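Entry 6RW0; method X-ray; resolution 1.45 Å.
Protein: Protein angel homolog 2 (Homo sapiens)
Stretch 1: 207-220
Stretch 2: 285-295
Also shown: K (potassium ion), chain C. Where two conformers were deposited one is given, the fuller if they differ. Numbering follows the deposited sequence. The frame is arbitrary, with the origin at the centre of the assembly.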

# COMPACT_ATOMS: atom_id res chain seq x y z
N LEU A 207 5.86 -7.56 -9.94
CA LEU A 207 5.66 -8.85 -9.28
C LEU A 207 6.88 -9.23 -8.45
O LEU A 207 6.74 -9.84 -7.38
CB LEU A 207 5.37 -9.95 -10.30
CG LEU A 207 3.92 -9.95 -10.79
CD1 LEU A 207 3.79 -10.87 -11.98
CD2 LEU A 207 2.96 -10.35 -9.69
N THR A 208 8.08 -8.88 -8.91
CA THR A 208 9.27 -9.21 -8.15
C THR A 208 9.37 -8.37 -6.88
O THR A 208 9.73 -8.88 -5.82
CB THR A 208 10.52 -9.05 -9.03
OG1 THR A 208 10.38 -9.84 -10.22
CG2 THR A 208 11.77 -9.54 -8.32
N GLN A 209 9.04 -7.07 -6.98
CA GLN A 209 8.97 -6.23 -5.79
C GLN A 209 7.96 -6.78 -4.80
O GLN A 209 8.24 -6.89 -3.60
CB GLN A 209 8.61 -4.80 -6.19
CG GLN A 209 9.69 -4.10 -7.00
CD GLN A 209 9.40 -2.64 -7.27
OE1 GLN A 209 8.26 -2.18 -7.16
NE2 GLN A 209 10.44 -1.89 -7.64
N LEU A 210 6.77 -7.14 -5.28
CA LEU A 210 5.78 -7.75 -4.39
C LEU A 210 6.33 -9.01 -3.73
O LEU A 210 6.15 -9.22 -2.52
CB LEU A 210 4.51 -8.04 -5.17
CG LEU A 210 3.41 -8.77 -4.39
CD1 LEU A 210 2.91 -7.90 -3.25
CD2 LEU A 210 2.27 -9.16 -5.30
N ALA A 211 6.98 -9.88 -4.50
CA ALA A 211 7.55 -11.10 -3.94
C ALA A 211 8.55 -10.78 -2.84
O ALA A 211 8.63 -11.49 -1.82
CB ALA A 211 8.21 -11.93 -5.04
N MET A 212 9.35 -9.73 -3.02
CA MET A 212 10.32 -9.34 -2.01
C MET A 212 9.62 -8.89 -0.73
O MET A 212 10.06 -9.24 0.37
CB MET A 212 11.23 -8.24 -2.56
CG MET A 212 12.16 -8.75 -3.64
SD MET A 212 12.96 -7.46 -4.61
CE MET A 212 14.24 -7.06 -3.57
N LEU A 213 8.54 -8.12 -0.85
CA LEU A 213 7.78 -7.74 0.34
C LEU A 213 7.17 -8.97 1.01
O LEU A 213 7.24 -9.13 2.24
CB LEU A 213 6.67 -6.75 -0.02
CG LEU A 213 5.92 -6.17 1.18
CD1 LEU A 213 6.83 -5.28 2.01
CD2 LEU A 213 4.70 -5.42 0.71
N LEU A 214 6.56 -9.85 0.21
CA LEU A 214 5.95 -11.05 0.77
C LEU A 214 6.98 -11.94 1.47
O LEU A 214 6.69 -12.54 2.51
CB LEU A 214 5.20 -11.83 -0.31
CG LEU A 214 3.97 -11.15 -0.90
CD1 LEU A 214 3.41 -11.99 -2.03
CD2 LEU A 214 2.89 -10.87 0.14
N ALA A 215 8.19 -12.04 0.91
CA ALA A 215 9.23 -12.83 1.56
C ALA A 215 9.62 -12.22 2.90
O ALA A 215 9.82 -12.94 3.88
CB ALA A 215 10.45 -12.95 0.66
N GLU A 216 9.73 -10.89 2.98
CA GLU A 216 10.04 -10.28 4.26
C GLU A 216 8.94 -10.56 5.27
O GLU A 216 9.21 -10.90 6.43
CB GLU A 216 10.27 -8.77 4.10
CG GLU A 216 10.78 -8.12 5.37
CD GLU A 216 12.23 -8.41 5.64
OE1 GLU A 216 12.97 -8.82 4.71
OE2 GLU A 216 12.66 -8.22 6.79
N ILE A 217 7.68 -10.44 4.85
CA ILE A 217 6.56 -10.73 5.74
C ILE A 217 6.61 -12.18 6.21
O ILE A 217 6.38 -12.48 7.39
CB ILE A 217 5.22 -10.42 5.05
CG1 ILE A 217 5.12 -8.93 4.76
CG2 ILE A 217 4.07 -10.90 5.93
CD1 ILE A 217 3.93 -8.56 3.88
N SER A 218 6.91 -13.10 5.30
CA SER A 218 6.96 -14.50 5.69
C SER A 218 8.01 -14.75 6.77
O SER A 218 7.82 -15.61 7.64
CB SER A 218 7.27 -15.37 4.48
OG SER A 218 7.51 -16.69 4.90
N SER A 219 9.11 -14.01 6.74
CA SER A 219 10.12 -14.20 7.77
C SER A 219 9.74 -13.51 9.07
O SER A 219 9.92 -14.08 10.16
CB SER A 219 11.46 -13.68 7.26
OG SER A 219 12.47 -14.02 8.18
N VAL A 220 9.21 -12.29 8.99
CA VAL A 220 8.92 -11.52 10.20
C VAL A 220 7.71 -12.07 10.93
O VAL A 220 7.69 -12.11 12.17
CB VAL A 220 8.74 -10.04 9.81
CG1 VAL A 220 8.26 -9.23 11.01
CG2 VAL A 220 10.02 -9.47 9.25
N ASN A 285 19.64 -15.57 -8.13
CA ASN A 285 20.47 -14.77 -7.20
C ASN A 285 19.62 -13.82 -6.33
O ASN A 285 20.19 -13.23 -5.47
CB ASN A 285 21.70 -14.13 -7.85
CG ASN A 285 21.40 -13.07 -8.88
OD1 ASN A 285 20.44 -13.19 -9.61
ND2 ASN A 285 22.26 -12.08 -8.96
N LEU A 286 18.33 -13.63 -6.60
CA LEU A 286 17.43 -12.90 -5.68
C LEU A 286 17.29 -13.69 -4.37
O LEU A 286 17.14 -13.07 -3.35
CB LEU A 286 16.06 -12.68 -6.33
CG LEU A 286 15.13 -11.81 -5.50
CD1 LEU A 286 15.80 -10.50 -5.14
CD2 LEU A 286 13.82 -11.54 -6.22
N GLY A 287 17.29 -15.02 -4.41
CA GLY A 287 17.16 -15.83 -3.20
C GLY A 287 15.73 -15.91 -2.68
O GLY A 287 15.56 -15.94 -1.50
N ILE A 288 14.78 -15.82 -3.58
CA ILE A 288 13.35 -15.93 -3.22
C ILE A 288 12.74 -17.04 -4.09
O ILE A 288 12.89 -17.00 -5.29
CB ILE A 288 12.62 -14.58 -3.35
CG1 ILE A 288 13.18 -13.59 -2.32
CG2 ILE A 288 11.12 -14.76 -3.19
CD1 ILE A 288 12.62 -12.19 -2.44
N SER A 289 12.04 -17.99 -3.49
CA SER A 289 11.43 -19.13 -4.21
C SER A 289 10.17 -18.68 -4.94
O SER A 289 9.65 -17.63 -4.66
CB SER A 289 11.11 -20.23 -3.25
OG SER A 289 9.94 -19.94 -2.53
N GLN A 290 9.58 -19.59 -5.71
CA GLN A 290 8.29 -19.35 -6.40
C GLN A 290 7.12 -19.31 -5.40
O GLN A 290 6.05 -19.04 -5.84
CB GLN A 290 8.02 -20.41 -7.47
CG GLN A 290 9.04 -20.39 -8.59
CD GLN A 290 8.98 -19.10 -9.35
OE1 GLN A 290 9.67 -18.17 -9.01
NE2 GLN A 290 8.15 -19.04 -10.39
N ASN A 291 7.30 -19.71 -4.14
CA ASN A 291 6.30 -19.54 -3.07
C ASN A 291 6.54 -18.21 -2.33
O ASN A 291 5.95 -18.06 -1.29
CB ASN A 291 6.32 -20.74 -2.12
CG ASN A 291 5.92 -22.02 -2.80
OD1 ASN A 291 5.26 -22.01 -3.82
ND2 ASN A 291 6.32 -23.13 -2.23
N CYS A 292 7.43 -17.34 -2.82
CA CYS A 292 7.67 -16.01 -2.25
C CYS A 292 8.20 -16.09 -0.82
O CYS A 292 7.83 -15.29 0.04
CB CYS A 292 6.43 -15.11 -2.34
SG CYS A 292 5.96 -14.76 -4.05
N VAL A 293 9.08 -17.05 -0.57
CA VAL A 293 9.81 -17.12 0.69
C VAL A 293 11.30 -17.06 0.42
O VAL A 293 11.78 -17.47 -0.63
CB VAL A 293 9.46 -18.37 1.53
CG1 VAL A 293 7.98 -18.40 1.82
CG2 VAL A 293 9.90 -19.63 0.84
N TYR A 294 12.05 -16.52 1.38
CA TYR A 294 13.49 -16.55 1.24
C TYR A 294 13.98 -18.00 1.20
O TYR A 294 13.44 -18.87 1.88
CB TYR A 294 14.13 -15.85 2.44
CG TYR A 294 13.95 -14.36 2.50
CD1 TYR A 294 14.25 -13.56 1.41
CD2 TYR A 294 13.49 -13.74 3.65
CE1 TYR A 294 14.11 -12.19 1.46
CE2 TYR A 294 13.35 -12.36 3.71
CZ TYR A 294 13.66 -11.60 2.61
OH TYR A 294 13.52 -10.23 2.62
N GLU A 295 15.03 -18.23 0.42
CA GLU A 295 15.64 -19.55 0.31
C GLU A 295 17.16 -19.41 0.31
O GLU A 295 17.72 -18.37 -0.08
CB GLU A 295 15.14 -20.30 -0.94
CG GLU A 295 15.52 -19.63 -2.24
CD GLU A 295 14.92 -20.29 -3.47
OE1 GLU A 295 14.24 -21.33 -3.33
OE2 GLU A 295 15.14 -19.77 -4.58
K K C . 11.90 -15.87 10.42
O HOH W 1 12.89 -9.12 0.33
O HOH W 2 5.53 -14.91 1.28
O HOH W 3 10.61 -15.56 3.60
O HOH W 4 11.23 -16.90 12.84

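How does the backbone set up the contact? Residues 207-220 are helical, whereas residues 285-295 leave a 3-10 segment for an irregular loop that folds back on itself: Ser 289 N donates to Val 293 O (2.9 Å), and a type I turn runs from Ser 289 to Cys 292. The CA atoms of Ala 215 and Val 293 lie 4.4 Å apart; the small side chain of Ala 215 points toward the loop, whereas that of Val 293 points away from the helix.

What joins the main chains, if no direct backbone hydrogen bond links them? Cys 292 O comes within 3.2 Å of Ala 215 CA, a CA-H...O contact. Two waters do the rest. One donates to Cys 292 O (2.6 Å) and, weakly, to Leu 214 O (2.9 Å); another accepts from Tyr 294 N (2.8 Å) and donates to Ala 215 O (2.8 Å).

Which side chains fill the buried space? Cys 292 points toward the helix, its SG 3.7 Å from Ala 211 CB and its CB 4.0 Å from Leu 214 CB. Ile 288, with chi1 m and chi2 t, extends CD1 to within 3.7 Å of Met 212 CG and 3.9 Å of Ala 215 CB. Leu 286 continues this apolar layer, with CD2 3.6 Å from Thr 208 CG2; the Thr 208 hydroxyl is satisfied elsewhere in the structure.

How does Tyr 294 serve both apolar and polar partners? Its ring presents a face to Ala 215, whose CB sits 3.9 Å from the ring centroid and nearly on its normal, a CH-pi contact suited to a small methyl. At the ring edge, Tyr 294 OH donates a short 2.6 Å hydrogen bond to Glu 216 OE1, a carboxylate well suited to accept it. The same OH accepts from a water (2.6 Å) that also donates to Met 212 O (2.8 Å).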